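Local coordinates for putative cell adhesion protein (Parabacteroides distasonis, PDB 3LIU) that probably serves as a structural subunit of adhesive fimbriae, as a fimbrillin of the FimA/Mfa1 family, at residues 38-43 with 281-286; 168-173 with 217-222; 178-183 with 198-203; 307-312 with 360-365. One frame throughout, in Å; residues are numbered along the deposited sequence.

Contact 1 of 4, residues 38-43 with 281-286; sequences PTDADV and EFYVYE
D40 and Y283 stand 10.2 Å apart between CA atoms, so the turn T39 to D42 and strand 282-284 meet through side chains and one water, without touching backbones. The direct contact is slight: D40 CB rests 3.9 Å from Y283 OH. The water does more. It accepts from Y283 OH at 2.6 Å, lying in the plane of the phenol ring at its edge, and donates to D40 OD2 at 2.7 Å and E281 OE1 at 2.5 Å. Carrying two protons to give, it can separate two carboxylates whose nearest oxygens, D40 OD2 and E281 OE1, would probably repel at 4.4 Å. Both acids also have outside partners: D40 OD1 pairs with R173 in a salt bridge, while E281 binds S177 through OE1 and K359 through OE2. The loop from 38 to 43 is a type I beta turn combined with an ST turn, and it lies within the FimA family region of a chain with the elongated, beta-rich build of fimbrillins. D42 N closes the turn on T39 O, and T39 OG1 accepts from A41 N at 3.1 Å. T39 also gives its hydroxyl to D42 OD1 and its backbone N-H to D42 OD2, both arriving from well above the carboxylate plane. The short T39 and D42 side chains can reach each other and the turn's backbone; D40, its CG between backbone N and carbonyl carbon (chi1 66°), projects toward the strand.

Contact 2 of 4, residues 168-173 with 217-222; sequences PVPLVR and TEEWGT
E219 OE1 accepts a hydrogen bond from a water at 2.7 Å, and the same water donates to P170 O at 3.0 Å, bridging the loop 217-222 to the chain entering strand 172-185. The other carboxylate oxygen, E219 OE2, lies against the proline ring, 3.4 Å from P170 CG. The two side chains cross at about a right angle. The E219 chain starts fully extended from the backbone N and then bends at chi2 (85°), its two methylenes bringing the carboxylate to the proline; its carboxylate carbon CD also lies 4.2 Å from V172 CG2. The loop is a type II beta turn from E218 to G221, closed by G221 N to E218 O, and it lies over the start of a strand that runs on through the long beta-rich body of the fimbrillin. W220 takes the third position of that turn with the positive phi (59°) that this position of a type II turn requires, more often supplied by glycine or asparagine. V172 CG1 sits over one face of the indole, 4.0 Å from the centroid of the five-membered ring and 12° off the normal, a CH-pi contact. A branched valine suits this place, one methyl going to the indole and the other to the glutamate. Outside the two segments, W220 NE1 donates to R356 O, and R356 NH2 in turn binds V172 O.

Contact 3 of 4, residues 178-183 with 198-203; sequences IALAGA and FVLKEV
L180 reaches from strand 178-183 toward strand 198-203, its CB directed at the facing strand and its CG extended away from the backbone N (chi1 -179°). At CG the chain forks. CD1 stays close to its own sheet, 3.6 Å from I362 O on the neighbouring strand, while CD2 crosses the gap and touches two residues: L200 CD2 at 3.8 Å, met tip to tip, and V203 CG2 at 3.9 Å, approached at a slant. Leucine fits because its forked end can serve both sheets at once. L200 and V203 are three residues apart yet both point inward, since the intervening K201 and E202 form a classic beta bulge opposite K312; K201 instead binds D314 in a salt bridge. Further along, A183 CB packs on F198 CE2 at 4.2 Å, and A183 O lies at the edge of the phenyl ring, near its plane, 3.9 Å from CD2. The small alanine leaves room for that broad ring, which also touches I366. V311 meets both L180 and L200, joining the same apolar layer. The strand axes approach to 9.1 Å with their directions 144° apart, too far for backbone pairing, so the strands face each other from separate sheets through apolar side chains. Such facing layers are those of a beta sandwich, consistent with the transthyretin-like fold of this family.

Contact 4 of 4, residues 307-312 with 360-365; sequences TLLIVK and YEISLT
Two strands from opposing layers of a beta sandwich meet where L309 and V311 on strand 308-312 face I362 and L364 on strand 360-365. The CA atoms of L309 and I362 are 8.6 Å apart and those of V311 and L364 9.3 Å, spacings that suit side chains meeting end to end between sheets and leave the backbones to pair with other strands: L309 with I335, I310 with F204, and strand 358-366 with its neighbours 172-185 and 383-391. All four residues are buried and wholly apolar, as the interior of a sandwich requires. Residues next to them, such as I310, turn the opposite way, following the regular alternation of a strand. L309 and I362 reach toward each other: the extended isoleucine chain (chi2 178°) delivers CD1 to 4.0 Å from L309 CB and 4.1 Å from L309 CD1, settling its end beside the base of the leucine as well as one of its branches. L309 also touches V203 of strand 193-213, and I362 touches V387 of strand 383-391 and V337 in a loop. In the second pair a long leucine from strand 360-365 meets a short, beta-branched valine. V311 turns both methyls to the partner, and L364 CD1 nestles against the two of them, 3.7 Å from V311 CG1 and 3.8 Å from V311 CG2.

How the contacts relate
From the N terminus, contact 1 closes the widest loop, bringing residues 38-43 to 281-286. Contact 2 nests within it, and contact 3, between 178-183 and 198-203, nests within contact 2. Contact 4 follows in series after contact 1 has closed. Strand 172-185 is the common thread: its start serves contact 2, its later part contact 3, with centres about 32 Å apart. Contacts 3 and 4, centres about 7 Å apart, share one sandwich interior, and their strands 172-185 and 358-366 pair in one layer, A181 N bonding I362 O and G182 O probably L364 N. Contacts 1 and 2 meet through the D40-R173 salt bridge, while F282 O to I178 N links contact 1 to contact 3.

Contact 1 of 4, residues 38-43 with 281-286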
loop_
_atom_site.group_PDB
_atom_site.type_symbol
_atom_site.label_atom_id
_atom_site.label_comp_id
_atom_site.label_asym_id
_atom_site.label_seq_id
_atom_site.Cartn_x
_atom_site.Cartn_y
_atom_site.Cartn_z
ATOM N N PRO A 38 -2.708 -18.594 1.408
ATOM C CA PRO A 38 -3.191 -17.278 1.809
ATOM C C PRO A 38 -3.280 -16.335 0.613
ATOM O O PRO A 38 -2.476 -16.458 -0.314
ATOM C CB PRO A 38 -2.145 -16.802 2.830
ATOM C CG PRO A 38 -0.912 -17.530 2.492
ATOM C CD PRO A 38 -1.314 -18.828 1.824
ATOM N N THR A 39 -4.267 -15.436 0.636
ATOM C CA THR A 39 -4.515 -14.476 -0.460
ATOM C C THR A 39 -4.566 -13.038 0.079
ATOM O O THR A 39 -4.703 -12.795 1.280
ATOM C CB THR A 39 -5.863 -14.725 -1.174
ATOM O OG1 THR A 39 -6.915 -14.142 -0.387
ATOM C CG2 THR A 39 -6.130 -16.216 -1.366
ATOM N N ASP A 40 -4.487 -12.081 -0.840
ATOM C CA ASP A 40 -4.463 -10.678 -0.503
ATOM C C ASP A 40 -5.885 -10.152 -0.163
ATOM O O ASP A 40 -6.074 -8.978 0.031
ATOM C CB ASP A 40 -3.777 -9.875 -1.634
ATOM C CG ASP A 40 -4.562 -9.890 -2.941
ATOM O OD1 ASP A 40 -5.744 -10.177 -2.855
ATOM O OD2 ASP A 40 -4.014 -9.609 -4.035
ATOM N N ALA A 41 -6.883 -11.023 -0.120
ATOM C CA ALA A 41 -8.213 -10.656 0.347
ATOM C C ALA A 41 -8.554 -11.311 1.686
ATOM O O ALA A 41 -9.662 -11.131 2.195
ATOM C CB ALA A 41 -9.302 -11.029 -0.723
ATOM N N ASP A 42 -7.638 -12.084 2.271
ATOM C CA ASP A 42 -7.984 -12.770 3.526
ATOM C C ASP A 42 -8.307 -11.747 4.664
ATOM O O ASP A 42 -7.625 -10.734 4.808
ATOM C CB ASP A 42 -6.864 -13.693 4.029
ATOM C CG ASP A 42 -6.604 -14.898 3.127
ATOM O OD1 ASP A 42 -7.368 -15.161 2.174
ATOM O OD2 ASP A 42 -5.594 -15.578 3.397
ATOM N N VAL A 43 -9.326 -12.077 5.460
ATOM C CA VAL A 43 -9.703 -11.381 6.668
ATOM C C VAL A 43 -9.617 -12.382 7.770
ATOM O O VAL A 43 -10.469 -13.246 7.908
ATOM C CB VAL A 43 -11.111 -10.818 6.541
ATOM C CG1 VAL A 43 -11.593 -10.267 7.862
ATOM C CG2 VAL A 43 -11.119 -9.758 5.389
ATOM N N GLU A 281 4.303 -8.900 -7.363
ATOM C CA GLU A 281 3.696 -7.725 -6.724
ATOM C C GLU A 281 4.466 -7.326 -5.462
ATOM O O GLU A 281 4.820 -8.196 -4.671
ATOM C CB GLU A 281 2.246 -7.991 -6.373
ATOM C CG GLU A 281 1.347 -8.025 -7.585
ATOM C CD GLU A 281 -0.092 -8.400 -7.256
ATOM O OE1 GLU A 281 -0.698 -7.855 -6.292
ATOM O OE2 GLU A 281 -0.623 -9.238 -7.989
ATOM N N PHE A 282 4.735 -6.017 -5.314
ATOM C CA PHE A 282 5.351 -5.453 -4.129
ATOM C C PHE A 282 4.292 -4.635 -3.422
ATOM O O PHE A 282 3.600 -3.857 -4.067
ATOM C CB PHE A 282 6.503 -4.486 -4.516
ATOM C CG PHE A 282 7.673 -5.164 -5.208
ATOM C CD1 PHE A 282 8.598 -5.909 -4.485
ATOM C CD2 PHE A 282 7.824 -5.090 -6.580
ATOM C CE1 PHE A 282 9.700 -6.540 -5.138
ATOM C CE2 PHE A 282 8.901 -5.717 -7.219
ATOM C CZ PHE A 282 9.842 -6.431 -6.485
ATOM N N TYR A 283 4.238 -4.745 -2.095
ATOM C CA TYR A 283 3.290 -4.044 -1.285
ATOM C C TYR A 283 3.960 -2.888 -0.555
ATOM O O TYR A 283 5.019 -3.050 0.073
ATOM C CB TYR A 283 2.642 -4.981 -0.251
ATOM C CG TYR A 283 1.960 -6.200 -0.791
ATOM C CD1 TYR A 283 1.182 -6.136 -1.965
ATOM C CD2 TYR A 283 2.069 -7.426 -0.142
ATOM C CE1 TYR A 283 0.576 -7.274 -2.490
ATOM C CE2 TYR A 283 1.429 -8.550 -0.635
ATOM C CZ TYR A 283 0.677 -8.466 -1.796
ATOM O OH TYR A 283 0.061 -9.586 -2.308
ATOM N N VAL A 284 3.301 -1.729 -0.610
ATOM C CA VAL A 284 3.872 -0.504 -0.071
ATOM C C VAL A 284 2.718 0.273 0.539
ATOM O O VAL A 284 1.542 0.000 0.218
ATOM C CB VAL A 284 4.587 0.371 -1.187
ATOM C CG1 VAL A 284 5.758 -0.340 -1.796
ATOM C CG2 VAL A 284 3.612 0.781 -2.284
ATOM N N TYR A 285 3.027 1.236 1.400
ATOM C CA TYR A 285 1.998 2.151 1.911
ATOM C C TYR A 285 1.917 3.382 0.984
ATOM O O TYR A 285 2.744 3.564 0.056
ATOM C CB TYR A 285 2.272 2.572 3.374
ATOM C CG TYR A 285 2.123 1.490 4.448
ATOM C CD1 TYR A 285 1.099 0.554 4.400
ATOM C CD2 TYR A 285 2.985 1.448 5.539
ATOM C CE1 TYR A 285 0.944 -0.400 5.369
ATOM C CE2 TYR A 285 2.822 0.469 6.555
ATOM C CZ TYR A 285 1.824 -0.439 6.451
ATOM O OH TYR A 285 1.641 -1.437 7.371
ATOM N N GLU A 286 0.960 4.255 1.275
ATOM C CA GLU A 286 0.795 5.463 0.473
ATOM C C GLU A 286 2.017 6.343 0.550
ATOM O O GLU A 286 2.662 6.474 1.596
ATOM C CB GLU A 286 -0.429 6.286 0.901
ATOM C CG GLU A 286 -1.757 5.553 0.753
ATOM C CD GLU A 286 -2.969 6.479 0.790
ATOM O OE1 GLU A 286 -2.984 7.400 1.638
ATOM O OE2 GLU A 286 -3.935 6.225 0.014
HETATM O O HOH W 1 -1.312 -9.476 -4.512
#

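Contact 2 of 4, residues 168-173 with 217-222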
loop_
_atom_site.group_PDB
_atom_site.type_symbol
_atom_site.label_atom_id
_atom_site.label_comp_id
_atom_site.label_asym_id
_atom_site.label_seq_id
_atom_site.Cartn_x
_atom_site.Cartn_y
_atom_site.Cartn_z
ATOM N N PRO A 168 -23.214 -5.547 4.331
ATOM C CA PRO A 168 -21.975 -5.790 5.075
ATOM C C PRO A 168 -20.948 -4.640 4.942
ATOM O O PRO A 168 -20.895 -3.961 3.915
ATOM C CB PRO A 168 -21.454 -7.120 4.504
ATOM C CG PRO A 168 -22.266 -7.427 3.316
ATOM C CD PRO A 168 -23.536 -6.632 3.385
ATOM N N VAL A 169 -20.179 -4.399 6.001
ATOM C CA VAL A 169 -19.261 -3.249 6.018
ATOM C C VAL A 169 -18.091 -3.496 5.077
ATOM O O VAL A 169 -17.392 -4.499 5.218
ATOM C CB VAL A 169 -18.721 -2.943 7.406
ATOM C CG1 VAL A 169 -17.914 -1.603 7.392
ATOM C CG2 VAL A 169 -19.889 -2.910 8.385
ATOM N N PRO A 170 -17.908 -2.612 4.073
ATOM C CA PRO A 170 -16.747 -2.768 3.176
ATOM C C PRO A 170 -15.455 -2.382 3.867
ATOM O O PRO A 170 -15.450 -1.511 4.749
ATOM C CB PRO A 170 -17.037 -1.811 1.993
ATOM C CG PRO A 170 -18.146 -0.969 2.387
ATOM C CD PRO A 170 -18.713 -1.428 3.736
ATOM N N LEU A 171 -14.389 -3.084 3.515
ATOM C CA LEU A 171 -13.045 -2.793 4.010
ATOM C C LEU A 171 -12.191 -2.414 2.825
ATOM O O LEU A 171 -12.385 -2.954 1.750
ATOM C CB LEU A 171 -12.448 -3.987 4.749
ATOM C CG LEU A 171 -13.213 -4.560 5.944
ATOM C CD1 LEU A 171 -12.426 -5.759 6.537
ATOM C CD2 LEU A 171 -13.569 -3.488 6.986
ATOM N N VAL A 172 -11.271 -1.467 3.021
ATOM C CA VAL A 172 -10.331 -1.065 2.002
ATOM C C VAL A 172 -8.914 -1.299 2.468
ATOM O O VAL A 172 -8.548 -0.890 3.560
ATOM C CB VAL A 172 -10.509 0.410 1.605
ATOM C CG1 VAL A 172 -9.478 0.791 0.500
ATOM C CG2 VAL A 172 -11.923 0.643 1.139
ATOM N N ARG A 173 -8.113 -1.946 1.631
ATOM C CA ARG A 173 -6.728 -2.259 2.001
ATOM C C ARG A 173 -5.948 -0.992 2.326
ATOM O O ARG A 173 -6.210 0.058 1.773
ATOM C CB ARG A 173 -6.004 -3.013 0.897
ATOM C CG ARG A 173 -6.542 -4.401 0.595
ATOM C CD ARG A 173 -5.718 -5.050 -0.528
ATOM N NE ARG A 173 -6.272 -6.323 -1.013
ATOM C CZ ARG A 173 -7.308 -6.457 -1.855
ATOM N NH1 ARG A 173 -7.955 -5.416 -2.300
ATOM N NH2 ARG A 173 -7.713 -7.664 -2.251
ATOM N N THR A 217 -11.197 8.588 7.954
ATOM C CA THR A 217 -12.574 8.921 8.294
ATOM C C THR A 217 -13.551 8.541 7.195
ATOM O O THR A 217 -14.615 7.920 7.441
ATOM C CB THR A 217 -12.729 10.430 8.555
ATOM O OG1 THR A 217 -11.980 10.765 9.721
ATOM C CG2 THR A 217 -14.152 10.757 8.792
ATOM N N GLU A 218 -13.179 8.896 5.975
ATOM C CA GLU A 218 -13.974 8.571 4.822
ATOM C C GLU A 218 -13.539 7.227 4.220
ATOM O O GLU A 218 -12.425 6.711 4.439
ATOM C CB GLU A 218 -13.910 9.696 3.772
ATOM C CG GLU A 218 -14.246 11.122 4.285
ATOM C CD GLU A 218 -15.618 11.220 4.944
ATOM O OE1 GLU A 218 -16.545 10.522 4.477
ATOM O OE2 GLU A 218 -15.772 12.001 5.921
ATOM N N GLU A 219 -14.451 6.649 3.457
ATOM C CA GLU A 219 -14.181 5.412 2.721
ATOM C C GLU A 219 -13.067 5.650 1.738
ATOM O O GLU A 219 -13.145 6.575 0.942
ATOM C CB GLU A 219 -15.438 5.017 1.939
ATOM C CG GLU A 219 -15.297 3.748 1.158
ATOM C CD GLU A 219 -15.585 2.580 1.994
ATOM O OE1 GLU A 219 -15.419 2.684 3.214
ATOM O OE2 GLU A 219 -16.037 1.586 1.438
ATOM N N TRP A 220 -12.029 4.821 1.769
ATOM C CA TRP A 220 -10.919 4.939 0.816
ATOM C C TRP A 220 -10.229 6.310 0.903
ATOM O O TRP A 220 -9.709 6.820 -0.076
ATOM C CB TRP A 220 -11.425 4.678 -0.613
ATOM C CG TRP A 220 -10.399 4.061 -1.562
ATOM C CD1 TRP A 220 -9.081 4.399 -1.694
ATOM C CD2 TRP A 220 -10.642 3.044 -2.541
ATOM N NE1 TRP A 220 -8.475 3.631 -2.666
ATOM C CE2 TRP A 220 -9.418 2.807 -3.218
ATOM C CE3 TRP A 220 -11.765 2.301 -2.902
ATOM C CZ2 TRP A 220 -9.302 1.869 -4.250
ATOM C CZ3 TRP A 220 -11.648 1.375 -3.943
ATOM C CH2 TRP A 220 -10.425 1.169 -4.593
ATOM N N GLY A 221 -10.198 6.896 2.093
ATOM C CA GLY A 221 -9.545 8.173 2.295
ATOM C C GLY A 221 -8.049 7.996 2.543
ATOM O O GLY A 221 -7.560 6.907 2.837
ATOM N N THR A 222 -7.327 9.094 2.424
ATOM C CA THR A 222 -5.885 9.085 2.603
ATOM C C THR A 222 -5.514 8.685 4.029
ATOM O O THR A 222 -6.186 9.072 5.002
ATOM C CB THR A 222 -5.248 10.441 2.182
ATOM O OG1 THR A 222 -3.828 10.337 2.309
ATOM C CG2 THR A 222 -5.726 11.596 3.042
HETATM O O HOH W 2 -16.516 1.270 5.213
#

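Contact 3 of 4, residues 178-183 with 198-203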
loop_
_atom_site.group_PDB
_atom_site.type_symbol
_atom_site.label_atom_id
_atom_site.label_comp_id
_atom_site.label_asym_id
_atom_site.label_seq_id
_atom_site.Cartn_x
_atom_site.Cartn_y
_atom_site.Cartn_z
ATOM N N ILE A 178 2.519 -2.916 -6.365
ATOM C CA ILE A 178 3.299 -2.410 -7.481
ATOM C C ILE A 178 3.973 -3.583 -8.172
ATOM O O ILE A 178 4.624 -4.431 -7.520
ATOM C CB ILE A 178 4.372 -1.347 -7.050
ATOM C CG1 ILE A 178 3.712 -0.142 -6.401
ATOM C CG2 ILE A 178 5.204 -0.878 -8.248
ATOM C CD1 ILE A 178 4.709 0.922 -5.791
ATOM N N ALA A 179 3.827 -3.647 -9.484
ATOM C CA ALA A 179 4.446 -4.726 -10.277
ATOM C C ALA A 179 4.924 -4.227 -11.624
ATOM O O ALA A 179 4.347 -3.292 -12.191
ATOM C CB ALA A 179 3.483 -5.868 -10.465
ATOM N N LEU A 180 6.005 -4.848 -12.103
ATOM C CA LEU A 180 6.515 -4.676 -13.434
ATOM C C LEU A 180 5.799 -5.678 -14.340
ATOM O O LEU A 180 5.983 -6.903 -14.210
ATOM C CB LEU A 180 8.042 -4.928 -13.488
ATOM C CG LEU A 180 8.708 -4.757 -14.861
ATOM C CD1 LEU A 180 8.835 -3.286 -15.253
ATOM C CD2 LEU A 180 10.069 -5.477 -14.944
ATOM N N ALA A 181 4.991 -5.138 -15.244
ATOM C CA ALA A 181 4.176 -5.896 -16.164
ATOM C C ALA A 181 4.996 -6.257 -17.392
ATOM O O ALA A 181 4.788 -7.288 -17.980
ATOM C CB ALA A 181 2.963 -5.073 -16.562
ATOM N N GLY A 182 5.932 -5.425 -17.788
ATOM C CA GLY A 182 6.834 -5.829 -18.887
ATOM C C GLY A 182 7.996 -4.875 -19.057
ATOM O O GLY A 182 7.953 -3.752 -18.582
ATOM N N ALA A 183 9.056 -5.345 -19.711
ATOM C CA ALA A 183 10.236 -4.516 -19.951
ATOM C C ALA A 183 10.892 -4.909 -21.245
ATOM O O ALA A 183 11.711 -5.813 -21.257
ATOM C CB ALA A 183 11.218 -4.657 -18.822
ATOM N N PHE A 198 17.221 -6.662 -24.158
ATOM C CA PHE A 198 17.378 -6.338 -22.740
ATOM C C PHE A 198 16.988 -7.571 -21.970
ATOM O O PHE A 198 15.898 -8.092 -22.192
ATOM C CB PHE A 198 16.473 -5.202 -22.358
ATOM C CG PHE A 198 16.461 -4.886 -20.879
ATOM C CD1 PHE A 198 17.524 -4.227 -20.285
ATOM C CD2 PHE A 198 15.382 -5.220 -20.101
ATOM C CE1 PHE A 198 17.517 -3.956 -18.946
ATOM C CE2 PHE A 198 15.360 -4.936 -18.775
ATOM C CZ PHE A 198 16.425 -4.299 -18.185
ATOM N N VAL A 199 17.883 -8.035 -21.101
ATOM C CA VAL A 199 17.640 -9.183 -20.233
ATOM C C VAL A 199 17.501 -8.653 -18.810
ATOM O O VAL A 199 18.462 -8.086 -18.248
ATOM C CB VAL A 199 18.794 -10.211 -20.308
ATOM C CG1 VAL A 199 18.477 -11.414 -19.438
ATOM C CG2 VAL A 199 19.070 -10.634 -21.773
ATOM N N LEU A 200 16.308 -8.835 -18.241
ATOM C CA LEU A 200 16.011 -8.422 -16.892
ATOM C C LEU A 200 16.718 -9.294 -15.839
ATOM O O LEU A 200 16.605 -10.496 -15.892
ATOM C CB LEU A 200 14.490 -8.445 -16.674
ATOM C CG LEU A 200 14.035 -7.977 -15.297
ATOM C CD1 LEU A 200 14.273 -6.435 -15.162
ATOM C CD2 LEU A 200 12.566 -8.364 -15.094
ATOM N N LYS A 201 17.413 -8.673 -14.884
ATOM C CA LYS A 201 18.092 -9.404 -13.783
ATOM C C LYS A 201 17.458 -9.185 -12.416
ATOM O O LYS A 201 17.416 -10.111 -11.607
ATOM C CB LYS A 201 19.557 -9.003 -13.694
ATOM C CG LYS A 201 20.451 -9.602 -14.810
ATOM C CD LYS A 201 21.943 -9.301 -14.510
ATOM C CE LYS A 201 22.933 -10.148 -15.338
ATOM N NZ LYS A 201 24.135 -9.332 -15.847
ATOM N N GLU A 202 16.957 -7.973 -12.162
ATOM C CA GLU A 202 16.433 -7.620 -10.832
ATOM C C GLU A 202 15.383 -6.502 -10.937
ATOM O O GLU A 202 15.449 -5.636 -11.817
ATOM C CB GLU A 202 17.597 -7.168 -9.912
ATOM C CG GLU A 202 17.217 -6.840 -8.449
ATOM C CD GLU A 202 17.335 -8.038 -7.507
ATOM O OE1 GLU A 202 17.726 -9.123 -7.972
ATOM O OE2 GLU A 202 17.049 -7.905 -6.293
ATOM N N VAL A 203 14.417 -6.527 -10.024
ATOM C CA VAL A 203 13.479 -5.446 -9.841
ATOM C C VAL A 203 13.467 -5.072 -8.366
ATOM O O VAL A 203 13.505 -5.956 -7.494
ATOM C CB VAL A 203 12.063 -5.871 -10.290
ATOM C CG1 VAL A 203 11.103 -4.690 -10.221
ATOM C CG2 VAL A 203 12.096 -6.454 -11.732
#

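Contact 4 of 4, residues 307-312 with 360-365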
loop_
_atom_site.group_PDB
_atom_site.type_symbol
_atom_site.label_atom_id
_atom_site.label_comp_id
_atom_site.label_asym_id
_atom_site.label_seq_id
_atom_site.Cartn_x
_atom_site.Cartn_y
_atom_site.Cartn_z
ATOM N N THR A 307 8.174 7.097 -4.332
ATOM C CA THR A 307 8.449 5.675 -4.464
ATOM C C THR A 307 8.856 5.354 -5.897
ATOM O O THR A 307 8.190 5.804 -6.846
ATOM C CB THR A 307 7.213 4.872 -4.075
ATOM O OG1 THR A 307 6.890 5.184 -2.725
ATOM C CG2 THR A 307 7.412 3.387 -4.205
ATOM N N LEU A 308 9.976 4.627 -6.024
ATOM C CA LEU A 308 10.553 4.270 -7.326
ATOM C C LEU A 308 10.439 2.783 -7.511
ATOM O O LEU A 308 10.626 2.014 -6.549
ATOM C CB LEU A 308 12.061 4.652 -7.409
ATOM C CG LEU A 308 12.463 6.083 -7.044
ATOM C CD1 LEU A 308 13.973 6.308 -7.119
ATOM C CD2 LEU A 308 11.748 7.150 -7.889
ATOM N N LEU A 309 10.166 2.391 -8.757
ATOM C CA LEU A 309 10.457 1.088 -9.243
ATOM C C LEU A 309 11.701 1.174 -10.094
ATOM O O LEU A 309 11.780 1.956 -11.061
ATOM C CB LEU A 309 9.273 0.470 -10.021
ATOM C CG LEU A 309 9.581 -0.961 -10.519
ATOM C CD1 LEU A 309 8.404 -1.907 -10.383
ATOM C CD2 LEU A 309 10.134 -0.977 -11.944
ATOM N N ILE A 310 12.688 0.364 -9.729
ATOM C CA ILE A 310 13.960 0.338 -10.435
ATOM C C ILE A 310 14.247 -1.071 -10.956
ATOM O O ILE A 310 14.138 -2.068 -10.193
ATOM C CB ILE A 310 15.111 0.795 -9.493
ATOM C CG1 ILE A 310 14.771 2.138 -8.845
ATOM C CG2 ILE A 310 16.507 0.918 -10.268
ATOM C CD1 ILE A 310 15.859 2.682 -7.861
ATOM N N VAL A 311 14.560 -1.173 -12.256
ATOM C CA VAL A 311 14.998 -2.426 -12.865
ATOM C C VAL A 311 16.486 -2.407 -13.211
ATOM O O VAL A 311 17.070 -1.342 -13.479
ATOM C CB VAL A 311 14.158 -2.815 -14.102
ATOM C CG1 VAL A 311 12.623 -2.685 -13.772
ATOM C CG2 VAL A 311 14.518 -1.964 -15.264
ATOM N N LYS A 312 17.090 -3.586 -13.110
ATOM C CA LYS A 312 18.463 -3.816 -13.523
ATOM C C LYS A 312 18.504 -4.936 -14.545
ATOM O O LYS A 312 17.849 -5.959 -14.362
ATOM C CB LYS A 312 19.327 -4.220 -12.346
ATOM C CG LYS A 312 20.843 -4.075 -12.639
ATOM C CD LYS A 312 21.721 -4.649 -11.574
ATOM C CE LYS A 312 21.653 -6.146 -11.559
ATOM N NZ LYS A 312 22.488 -6.665 -10.488
ATOM N N TYR A 360 -0.720 -1.175 -9.412
ATOM C CA TYR A 360 0.073 -0.437 -10.370
ATOM C C TYR A 360 0.785 -1.452 -11.261
ATOM O O TYR A 360 1.516 -2.342 -10.762
ATOM C CB TYR A 360 1.087 0.438 -9.634
ATOM C CG TYR A 360 0.467 1.565 -8.906
ATOM C CD1 TYR A 360 -0.158 1.363 -7.683
ATOM C CD2 TYR A 360 0.504 2.857 -9.412
ATOM C CE1 TYR A 360 -0.741 2.423 -6.993
ATOM C CE2 TYR A 360 -0.075 3.912 -8.732
ATOM C CZ TYR A 360 -0.718 3.698 -7.550
ATOM O OH TYR A 360 -1.302 4.764 -6.894
ATOM N N GLU A 361 0.509 -1.375 -12.560
ATOM C CA GLU A 361 1.119 -2.259 -13.555
ATOM C C GLU A 361 1.987 -1.410 -14.450
ATOM O O GLU A 361 1.477 -0.562 -15.200
ATOM C CB GLU A 361 0.046 -2.959 -14.384
ATOM C CG GLU A 361 -0.910 -3.795 -13.572
ATOM C CD GLU A 361 -0.266 -5.041 -12.999
ATOM O OE1 GLU A 361 0.817 -5.439 -13.489
ATOM O OE2 GLU A 361 -0.847 -5.619 -12.059
ATOM N N ILE A 362 3.315 -1.593 -14.327
ATOM C CA ILE A 362 4.328 -0.755 -15.007
ATOM C C ILE A 362 4.931 -1.518 -16.201
ATOM O O ILE A 362 5.401 -2.644 -16.054
ATOM C CB ILE A 362 5.442 -0.332 -14.003
ATOM C CG1 ILE A 362 4.795 0.439 -12.830
ATOM C CG2 ILE A 362 6.549 0.473 -14.708
ATOM C CD1 ILE A 362 5.700 0.866 -11.760
ATOM N N SER A 363 4.857 -0.924 -17.383
ATOM C CA SER A 363 5.470 -1.475 -18.580
ATOM C C SER A 363 6.550 -0.528 -19.051
ATOM O O SER A 363 6.278 0.649 -19.329
ATOM C CB SER A 363 4.422 -1.643 -19.690
ATOM O OG SER A 363 3.403 -2.509 -19.238
ATOM N N LEU A 364 7.768 -1.044 -19.147
ATOM C CA LEU A 364 8.914 -0.245 -19.542
ATOM C C LEU A 364 9.324 -0.458 -20.986
ATOM O O LEU A 364 9.288 -1.585 -21.490
ATOM C CB LEU A 364 10.089 -0.567 -18.621
ATOM C CG LEU A 364 9.853 -0.261 -17.154
ATOM C CD1 LEU A 364 11.190 -0.483 -16.354
ATOM C CD2 LEU A 364 9.300 1.146 -16.997
ATOM N N THR A 365 9.688 0.627 -21.663
ATOM C CA THR A 365 10.283 0.535 -22.992
ATOM C C THR A 365 11.697 1.065 -22.823
ATOM O O THR A 365 11.888 2.254 -22.547
ATOM C CB THR A 365 9.542 1.368 -24.053
ATOM O OG1 THR A 365 8.203 0.881 -24.188
ATOM C CG2 THR A 365 10.249 1.292 -25.442
#